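Local coordinates for cobalamin biosynthesis protein (cbiD) (Archaeoglobus fulgidus, PDB 1SR8), which probably catalyses the S-adenosyl-L-methionine-dependent methylation of C-1 in cobalt-precorrin-5B, giving cobalt-precorrin-6A on the anaerobic route to adenosylcobalamin, at residues Glu7-Pro12 / Gln231-Gly236; Ile211-Gly216 / Gly247-Val252. One frame throughout, in Å; residues are numbered along the deposited sequence.

How the contacts relate
Both contacts are built on the four-stranded parallel sheet near the C-terminal end of the chain, and together they illustrate how such a sheet is paired from within and covered at its margin. Contact 2 joins two inner strands, 210-214 and 248-253. Contact 1 lays the N-terminal loop 7-12 against 231-234, which flanks 210-214 on its other side and is an outermost strand of the sheet. Their centres lie about 10 Å apart. Strand 210-214 couples them: Q231 O is 2.8 Å from A212 N and F233 O is 2.7 Å from T214 OG1, both probable hydrogen bonds. Both contacts are structural packing, one within the sheet and one at its edge.

Contact 1 of 2, residues Glu7-Pro12 / Gln231-Gly236; sequences ELYRYP and QPFVFG
The backbone carbonyl of E7 accepts a hydrogen bond from a bridging water, and Q231 donates to that water through NE2. The water oxygen is 2.7 Å from E7 O and 3.0 Å from Q231 NE2, and it also sits above one face of the F233 ring, offset toward the rim. Its approach to P232 O is unusually short, and that length is doubtful. The second polar link is direct: V234 N donates to E7 OE2 at 2.7 Å, with an N-H...O angle of 156°, approaching from well above the carboxylate plane. In E7, CG stands anti to the backbone N (chi1 -151°), and the extended chain beyond it carries the carboxylate to the strand. The other carboxylate oxygen, OE1, makes a salt bridge with K201 of helix 195-204, so the two oxygens have separate partners.

Beside this group the rings of Y9 and F233 meet rim to rim, neither lying over the other, with planes only 16° apart and centroids separated by 5.6 Å. Y9 CD2 comes within 3.3 Å of F233 CE1, which also touches Y9 CB. A buried carboxylate thus replaces a neighbouring strand as acceptor for V234 N at the sheet margin, and the nearby lysine would be expected to favour its charged form.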
ATOM      1  N   GLU A   7       1.188   1.590 -10.589  1.00 21.78           N
ATOM      2  CA  GLU A   7       2.466   1.120 -11.094  1.00 21.19           C
ATOM      3  C   GLU A   7       2.757   1.576 -12.513  1.00 21.74           C
ATOM      4  O   GLU A   7       3.859   1.381 -13.012  1.00 21.58           O
ATOM      5  CB  GLU A   7       2.558  -0.391 -10.993  1.00 21.82           C
ATOM      6  CG  GLU A   7       3.980  -0.852 -10.832  1.00 21.92           C
ATOM      7  CD  GLU A   7       4.085  -2.263 -10.322  1.00 23.05           C
ATOM      8  OE1 GLU A   7       3.343  -2.634  -9.387  1.00 24.04           O
ATOM      9  OE2 GLU A   7       4.930  -3.008 -10.844  1.00 25.61           O
ATOM     10  N   LEU A   8       1.758   2.160 -13.166  1.00 22.37           N
ATOM     11  CA  LEU A   8       1.914   2.723 -14.509  1.00 24.30           C
ATOM     12  C   LEU A   8       2.208   1.841 -15.729  1.00 25.56           C
ATOM     13  O   LEU A   8       2.537   2.358 -16.801  1.00 25.93           O
ATOM     14  CB  LEU A   8       2.960   3.841 -14.446  1.00 23.62           C
ATOM     15  CG  LEU A   8       2.482   5.239 -14.034  1.00 25.40           C
ATOM     16  CD1 LEU A   8       1.396   5.180 -12.987  1.00 24.51           C
ATOM     17  CD2 LEU A   8       3.674   6.024 -13.535  1.00 23.44           C
ATOM     18  N   TYR A   9       2.103   0.528 -15.594  1.00 26.51           N
ATOM     19  CA  TYR A   9       2.341  -0.330 -16.744  1.00 26.13           C
ATOM     20  C   TYR A   9       1.043  -0.410 -17.535  1.00 28.23           C
ATOM     21  O   TYR A   9      -0.019   0.020 -17.066  1.00 25.91           O
ATOM     22  CB  TYR A   9       2.788  -1.728 -16.306  1.00 24.89           C
ATOM     23  CG  TYR A   9       1.949  -2.328 -15.195  1.00 26.23           C
ATOM     24  CD1 TYR A   9       0.596  -2.620 -15.387  1.00 25.31           C
ATOM     25  CD2 TYR A   9       2.509  -2.594 -13.944  1.00 26.09           C
ATOM     26  CE1 TYR A   9      -0.179  -3.160 -14.362  1.00 24.17           C
ATOM     27  CE2 TYR A   9       1.740  -3.134 -12.912  1.00 26.31           C
ATOM     28  CZ  TYR A   9       0.398  -3.413 -13.129  1.00 26.42           C
ATOM     29  OH  TYR A   9      -0.359  -3.944 -12.107  1.00 26.34           O
ATOM     30  N   ARG A  10       1.135  -0.952 -18.743  1.00 30.21           N
ATOM     31  CA  ARG A  10      -0.028  -1.094 -19.600  1.00 32.47           C
ATOM     32  C   ARG A  10      -0.565  -2.511 -19.527  1.00 32.39           C
ATOM     33  O   ARG A  10       0.182  -3.464 -19.301  1.00 30.67           O
ATOM     34  CB  ARG A  10       0.341  -0.772 -21.042  1.00 34.99           C
ATOM     35  CG  ARG A  10      -0.711  -1.186 -22.032  1.00 40.81           C
ATOM     36  CD  ARG A  10      -0.248  -1.015 -23.460  1.00 43.36           C
ATOM     37  NE  ARG A  10      -1.368  -1.188 -24.372  1.00 46.42           N
ATOM     38  CZ  ARG A  10      -1.370  -0.792 -25.639  1.00 48.77           C
ATOM     39  NH1 ARG A  10      -0.302  -0.199 -26.158  1.00 50.66           N
ATOM     40  NH2 ARG A  10      -2.452  -0.968 -26.386  1.00 52.58           N
ATOM     41  N   TYR A  11      -1.873  -2.641 -19.708  1.00 35.06           N
ATOM     42  CA  TYR A  11      -2.510  -3.946 -19.686  1.00 37.86           C
ATOM     43  C   TYR A  11      -2.691  -4.424 -21.120  1.00 39.75           C
ATOM     44  O   TYR A  11      -3.081  -3.647 -21.996  1.00 40.44           O
ATOM     45  CB  TYR A  11      -3.875  -3.879 -18.988  1.00 37.14           C
ATOM     46  CG  TYR A  11      -3.793  -3.747 -17.480  1.00 35.81           C
ATOM     47  CD1 TYR A  11      -3.916  -2.506 -16.855  1.00 34.77           C
ATOM     48  CD2 TYR A  11      -3.586  -4.870 -16.677  1.00 35.83           C
ATOM     49  CE1 TYR A  11      -3.839  -2.388 -15.469  1.00 35.28           C
ATOM     50  CE2 TYR A  11      -3.505  -4.763 -15.293  1.00 35.40           C
ATOM     51  CZ  TYR A  11      -3.631  -3.523 -14.695  1.00 35.89           C
ATOM     52  OH  TYR A  11      -3.539  -3.423 -13.322  1.00 37.75           O
ATOM     53  N   PRO A  12      -2.383  -5.706 -21.386  1.00 41.24           N
ATOM     54  CA  PRO A  12      -2.529  -6.266 -22.733  1.00 43.34           C
ATOM     55  C   PRO A  12      -3.947  -5.987 -23.226  1.00 45.98           C
ATOM     56  O   PRO A  12      -4.916  -6.364 -22.568  1.00 47.66           O
ATOM     57  CB  PRO A  12      -2.275  -7.752 -22.509  1.00 41.16           C
ATOM     58  CG  PRO A  12      -1.278  -7.746 -21.401  1.00 40.10           C
ATOM     59  CD  PRO A  12      -1.849  -6.716 -20.457  1.00 40.15           C
ATOM     60  N   GLN A 231      11.164  -0.224 -17.937  1.00 23.96           N
ATOM     61  CA  GLN A 231       9.814  -0.145 -17.378  1.00 24.13           C
ATOM     62  C   GLN A 231       9.888  -0.652 -15.929  1.00 23.62           C
ATOM     63  O   GLN A 231      10.204  -1.824 -15.675  1.00 24.09           O
ATOM     64  CB  GLN A 231       8.834  -0.991 -18.185  1.00 23.66           C
ATOM     65  CG  GLN A 231       7.368  -0.683 -17.885  1.00 23.66           C
ATOM     66  CD  GLN A 231       7.011   0.767 -18.151  1.00 26.51           C
ATOM     67  OE1 GLN A 231       7.584   1.400 -19.035  1.00 27.80           O
ATOM     68  NE2 GLN A 231       6.049   1.298 -17.400  1.00 25.53           N
ATOM     69  N   PRO A 232       9.600   0.233 -14.959  1.00 22.46           N
ATOM     70  CA  PRO A 232       9.647  -0.128 -13.539  1.00 21.93           C
ATOM     71  C   PRO A 232       8.478  -0.977 -13.044  1.00 21.32           C
ATOM     72  O   PRO A 232       7.305  -0.633 -13.238  1.00 21.35           O
ATOM     73  CB  PRO A 232       9.740   1.231 -12.847  1.00 21.18           C
ATOM     74  CG  PRO A 232       8.900   2.101 -13.723  1.00 22.07           C
ATOM     75  CD  PRO A 232       9.259   1.660 -15.136  1.00 22.80           C
ATOM     76  N   PHE A 233       8.834  -2.090 -12.406  1.00 20.61           N
ATOM     77  CA  PHE A 233       7.886  -3.052 -11.854  1.00 21.09           C
ATOM     78  C   PHE A 233       8.272  -3.399 -10.429  1.00 22.90           C
ATOM     79  O   PHE A 233       9.450  -3.378 -10.074  1.00 23.84           O
ATOM     80  CB  PHE A 233       7.890  -4.340 -12.685  1.00 19.70           C
ATOM     81  CG  PHE A 233       7.220  -4.195 -14.018  1.00 21.48           C
ATOM     82  CD1 PHE A 233       5.828  -4.200 -14.113  1.00 20.80           C
ATOM     83  CD2 PHE A 233       7.970  -3.995 -15.175  1.00 21.17           C
ATOM     84  CE1 PHE A 233       5.198  -4.003 -15.332  1.00 21.13           C
ATOM     85  CE2 PHE A 233       7.343  -3.794 -16.405  1.00 21.29           C
ATOM     86  CZ  PHE A 233       5.961  -3.798 -16.482  1.00 21.76           C
ATOM     87  N   VAL A 234       7.276  -3.712  -9.608  1.00 23.71           N
ATOM     88  CA  VAL A 234       7.540  -4.101  -8.237  1.00 22.56           C
ATOM     89  C   VAL A 234       7.277  -5.588  -8.143  1.00 23.01           C
ATOM     90  O   VAL A 234       6.159  -6.044  -8.370  1.00 23.72           O
ATOM     91  CB  VAL A 234       6.621  -3.381  -7.243  1.00 22.71           C
ATOM     92  CG1 VAL A 234       6.867  -3.929  -5.846  1.00 21.63           C
ATOM     93  CG2 VAL A 234       6.882  -1.892  -7.275  1.00 19.80           C
ATOM     94  N   PHE A 235       8.312  -6.350  -7.825  1.00 23.61           N
ATOM     95  CA  PHE A 235       8.171  -7.791  -7.700  1.00 25.44           C
ATOM     96  C   PHE A 235       8.484  -8.248  -6.281  1.00 26.02           C
ATOM     97  O   PHE A 235       8.478  -9.448  -5.993  1.00 26.02           O
ATOM     98  CB  PHE A 235       9.088  -8.498  -8.705  1.00 24.55           C
ATOM     99  CG  PHE A 235       8.473  -8.653 -10.065  1.00 25.43           C
ATOM    100  CD1 PHE A 235       7.748  -9.792 -10.386  1.00 24.24           C
ATOM    101  CD2 PHE A 235       8.567  -7.631 -11.008  1.00 24.88           C
ATOM    102  CE1 PHE A 235       7.118  -9.911 -11.628  1.00 25.40           C
ATOM    103  CE2 PHE A 235       7.943  -7.741 -12.247  1.00 24.73           C
ATOM    104  CZ  PHE A 235       7.217  -8.886 -12.556  1.00 23.95           C
ATOM    105  N   GLY A 236       8.754  -7.291  -5.394  1.00 26.04           N
ATOM    106  CA  GLY A 236       9.070  -7.638  -4.020  1.00 27.69           C
ATOM    107  C   GLY A 236      10.220  -8.630  -3.923  1.00 28.67           C
ATOM    108  O   GLY A 236      11.315  -8.385  -4.434  1.00 29.59           O
TER
HETATM  109  O   HOH W   1       5.402   0.022 -14.785  1.00 23.29           O

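Contact 2 of 2, residues Ile211-Gly216 / Gly247-Val252; sequences IAITTG and GEKIIV
Strands 211-214 and 248-252 run parallel, their directions 28° apart, with I211 facing K249, A212 facing I250, I213 facing I251 and T214 facing V252. The bonds alternate as parallel pairing requires: I211 N donates to E248 O and I211 O receives I250 N, while I213 N donates to I250 O at 2.7 Å, and V252 N donates to I213 O at 2.9 Å. T215 N closes the series with a weak bond to V252 O, which also receives a CA-H...O contact from T214, T214 CA to V252 O 3.0 Å.

Side chains divide between the two faces. On one, I211 and K249 lie side by side, CG1 of I211 3.8 Å from CG of K249, and I213 CD1 reaches K249 CB at 4.0 Å. The lysine chain bends at chi2 and chi3, and its NZ bonds to H245 O. On the other, A212 CB packs on I250 CG2 at 3.6 Å, and T214 CG2 lies beside V252 CB.

Helix 217-226 covers the face of A212, T214 and V252; helices 239-242 and 255-262 cover that of I213 and I251. The sheet is therefore the middle layer of an alpha/beta/alpha sandwich, with 231-234 and 278-281 as the outer strands.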
ATOM      1  N   ILE A 211      13.237  -3.802 -18.462  1.00 24.51           N
ATOM      2  CA  ILE A 211      12.428  -3.676 -17.249  1.00 24.51           C
ATOM      3  C   ILE A 211      13.254  -3.603 -15.966  1.00 24.10           C
ATOM      4  O   ILE A 211      14.265  -4.295 -15.822  1.00 25.86           O
ATOM      5  CB  ILE A 211      11.427  -4.865 -17.090  1.00 22.90           C
ATOM      6  CG1 ILE A 211      12.198  -6.193 -16.960  1.00 22.59           C
ATOM      7  CG2 ILE A 211      10.453  -4.883 -18.258  1.00 21.69           C
ATOM      8  CD1 ILE A 211      11.406  -7.344 -16.328  1.00 19.38           C
ATOM      9  N   ALA A 212      12.815  -2.760 -15.037  1.00 22.79           N
ATOM     10  CA  ALA A 212      13.489  -2.646 -13.753  1.00 24.05           C
ATOM     11  C   ALA A 212      12.708  -3.494 -12.734  1.00 23.93           C
ATOM     12  O   ALA A 212      11.524  -3.255 -12.492  1.00 23.69           O
ATOM     13  CB  ALA A 212      13.537  -1.189 -13.308  1.00 22.40           C
ATOM     14  N   ILE A 213      13.366  -4.501 -12.168  1.00 23.80           N
ATOM     15  CA  ILE A 213      12.748  -5.375 -11.166  1.00 23.98           C
ATOM     16  C   ILE A 213      13.057  -4.770  -9.789  1.00 24.66           C
ATOM     17  O   ILE A 213      14.184  -4.876  -9.298  1.00 24.77           O
ATOM     18  CB  ILE A 213      13.339  -6.807 -11.237  1.00 23.44           C
ATOM     19  CG1 ILE A 213      13.271  -7.329 -12.676  1.00 22.76           C
ATOM     20  CG2 ILE A 213      12.569  -7.742 -10.303  1.00 20.38           C
ATOM     21  CD1 ILE A 213      14.064  -8.606 -12.910  1.00 22.64           C
ATOM     22  N   THR A 214      12.062  -4.133  -9.174  1.00 23.85           N
ATOM     23  CA  THR A 214      12.264  -3.488  -7.882  1.00 23.93           C
ATOM     24  C   THR A 214      11.590  -4.202  -6.711  1.00 24.30           C
ATOM     25  O   THR A 214      10.644  -4.962  -6.901  1.00 24.22           O
ATOM     26  CB  THR A 214      11.803  -2.016  -7.942  1.00 23.12           C
ATOM     27  OG1 THR A 214      10.369  -1.938  -7.955  1.00 22.78           O
ATOM     28  CG2 THR A 214      12.347  -1.374  -9.211  1.00 21.82           C
ATOM     29  N   THR A 215      12.097  -3.953  -5.503  1.00 24.87           N
ATOM     30  CA  THR A 215      11.583  -4.580  -4.281  1.00 25.02           C
ATOM     31  C   THR A 215      10.372  -3.896  -3.638  1.00 25.26           C
ATOM     32  O   THR A 215       9.596  -4.536  -2.922  1.00 26.31           O
ATOM     33  CB  THR A 215      12.694  -4.700  -3.207  1.00 23.95           C
ATOM     34  OG1 THR A 215      13.299  -3.419  -2.997  1.00 24.97           O
ATOM     35  CG2 THR A 215      13.750  -5.684  -3.642  1.00 22.30           C
ATOM     36  N   GLY A 216      10.209  -2.605  -3.884  1.00 24.89           N
ATOM     37  CA  GLY A 216       9.088  -1.898  -3.304  1.00 24.06           C
ATOM     38  C   GLY A 216       8.884  -0.563  -3.979  1.00 25.99           C
ATOM     39  O   GLY A 216       9.562  -0.250  -4.960  1.00 26.93           O
ATOM     40  N   GLY A 247      14.001 -10.106 -21.908  1.00 29.06           N
ATOM     41  CA  GLY A 247      14.661  -8.898 -22.381  1.00 28.22           C
ATOM     42  C   GLY A 247      15.757  -8.357 -21.489  1.00 29.34           C
ATOM     43  O   GLY A 247      16.499  -9.114 -20.871  1.00 28.65           O
ATOM     44  N   GLU A 248      15.867  -7.033 -21.439  1.00 31.98           N
ATOM     45  CA  GLU A 248      16.860  -6.344 -20.607  1.00 34.35           C
ATOM     46  C   GLU A 248      16.313  -6.101 -19.191  1.00 33.32           C
ATOM     47  O   GLU A 248      15.333  -5.377 -18.999  1.00 33.58           O
ATOM     48  CB  GLU A 248      17.241  -4.997 -21.236  1.00 36.80           C
ATOM     49  CG  GLU A 248      18.031  -5.098 -22.522  1.00 41.16           C
ATOM     50  CD  GLU A 248      19.364  -5.770 -22.318  1.00 44.68           C
ATOM     51  OE1 GLU A 248      20.118  -5.330 -21.423  1.00 46.91           O
ATOM     52  OE2 GLU A 248      19.659  -6.737 -23.052  1.00 47.99           O
ATOM     53  N   LYS A 249      16.973  -6.695 -18.206  1.00 32.38           N
ATOM     54  CA  LYS A 249      16.547  -6.578 -16.819  1.00 32.96           C
ATOM     55  C   LYS A 249      17.564  -5.931 -15.904  1.00 32.70           C
ATOM     56  O   LYS A 249      18.768  -6.121 -16.044  1.00 32.81           O
ATOM     57  CB  LYS A 249      16.229  -7.963 -16.265  1.00 32.83           C
ATOM     58  CG  LYS A 249      15.096  -8.649 -16.969  1.00 32.90           C
ATOM     59  CD  LYS A 249      15.288 -10.142 -16.949  1.00 34.14           C
ATOM     60  CE  LYS A 249      16.421 -10.542 -17.867  1.00 34.28           C
ATOM     61  NZ  LYS A 249      16.396 -12.000 -18.136  1.00 34.79           N
ATOM     62  N   ILE A 250      17.062  -5.163 -14.954  1.00 32.44           N
ATOM     63  CA  ILE A 250      17.924  -4.532 -13.979  1.00 33.30           C
ATOM     64  C   ILE A 250      17.212  -4.721 -12.637  1.00 33.17           C
ATOM     65  O   ILE A 250      15.990  -4.604 -12.557  1.00 33.09           O
ATOM     66  CB  ILE A 250      18.146  -3.021 -14.308  1.00 34.04           C
ATOM     67  CG1 ILE A 250      19.412  -2.524 -13.610  1.00 34.85           C
ATOM     68  CG2 ILE A 250      16.946  -2.179 -13.877  1.00 33.28           C
ATOM     69  CD1 ILE A 250      19.787  -1.104 -13.981  1.00 36.80           C
ATOM     70  N   ILE A 251      17.968  -5.068 -11.599  1.00 32.94           N
ATOM     71  CA  ILE A 251      17.390  -5.261 -10.272  1.00 32.75           C
ATOM     72  C   ILE A 251      17.717  -4.073  -9.372  1.00 32.41           C
ATOM     73  O   ILE A 251      18.881  -3.710  -9.207  1.00 31.56           O
ATOM     74  CB  ILE A 251      17.921  -6.550  -9.601  1.00 31.63           C
ATOM     75  CG1 ILE A 251      17.536  -7.767 -10.447  1.00 31.07           C
ATOM     76  CG2 ILE A 251      17.355  -6.672  -8.190  1.00 30.94           C
ATOM     77  CD1 ILE A 251      18.092  -9.070  -9.938  1.00 29.04           C
ATOM     78  N   VAL A 252      16.682  -3.463  -8.806  1.00 33.01           N
ATOM     79  CA  VAL A 252      16.853  -2.325  -7.908  1.00 33.40           C
ATOM     80  C   VAL A 252      16.090  -2.619  -6.616  1.00 34.53           C
ATOM     81  O   VAL A 252      14.901  -2.944  -6.650  1.00 34.72           O
ATOM     82  CB  VAL A 252      16.297  -1.024  -8.534  1.00 33.60           C
ATOM     83  CG1 VAL A 252      16.583   0.161  -7.615  1.00 30.63           C
ATOM     84  CG2 VAL A 252      16.902  -0.813  -9.922  1.00 32.08           C
TER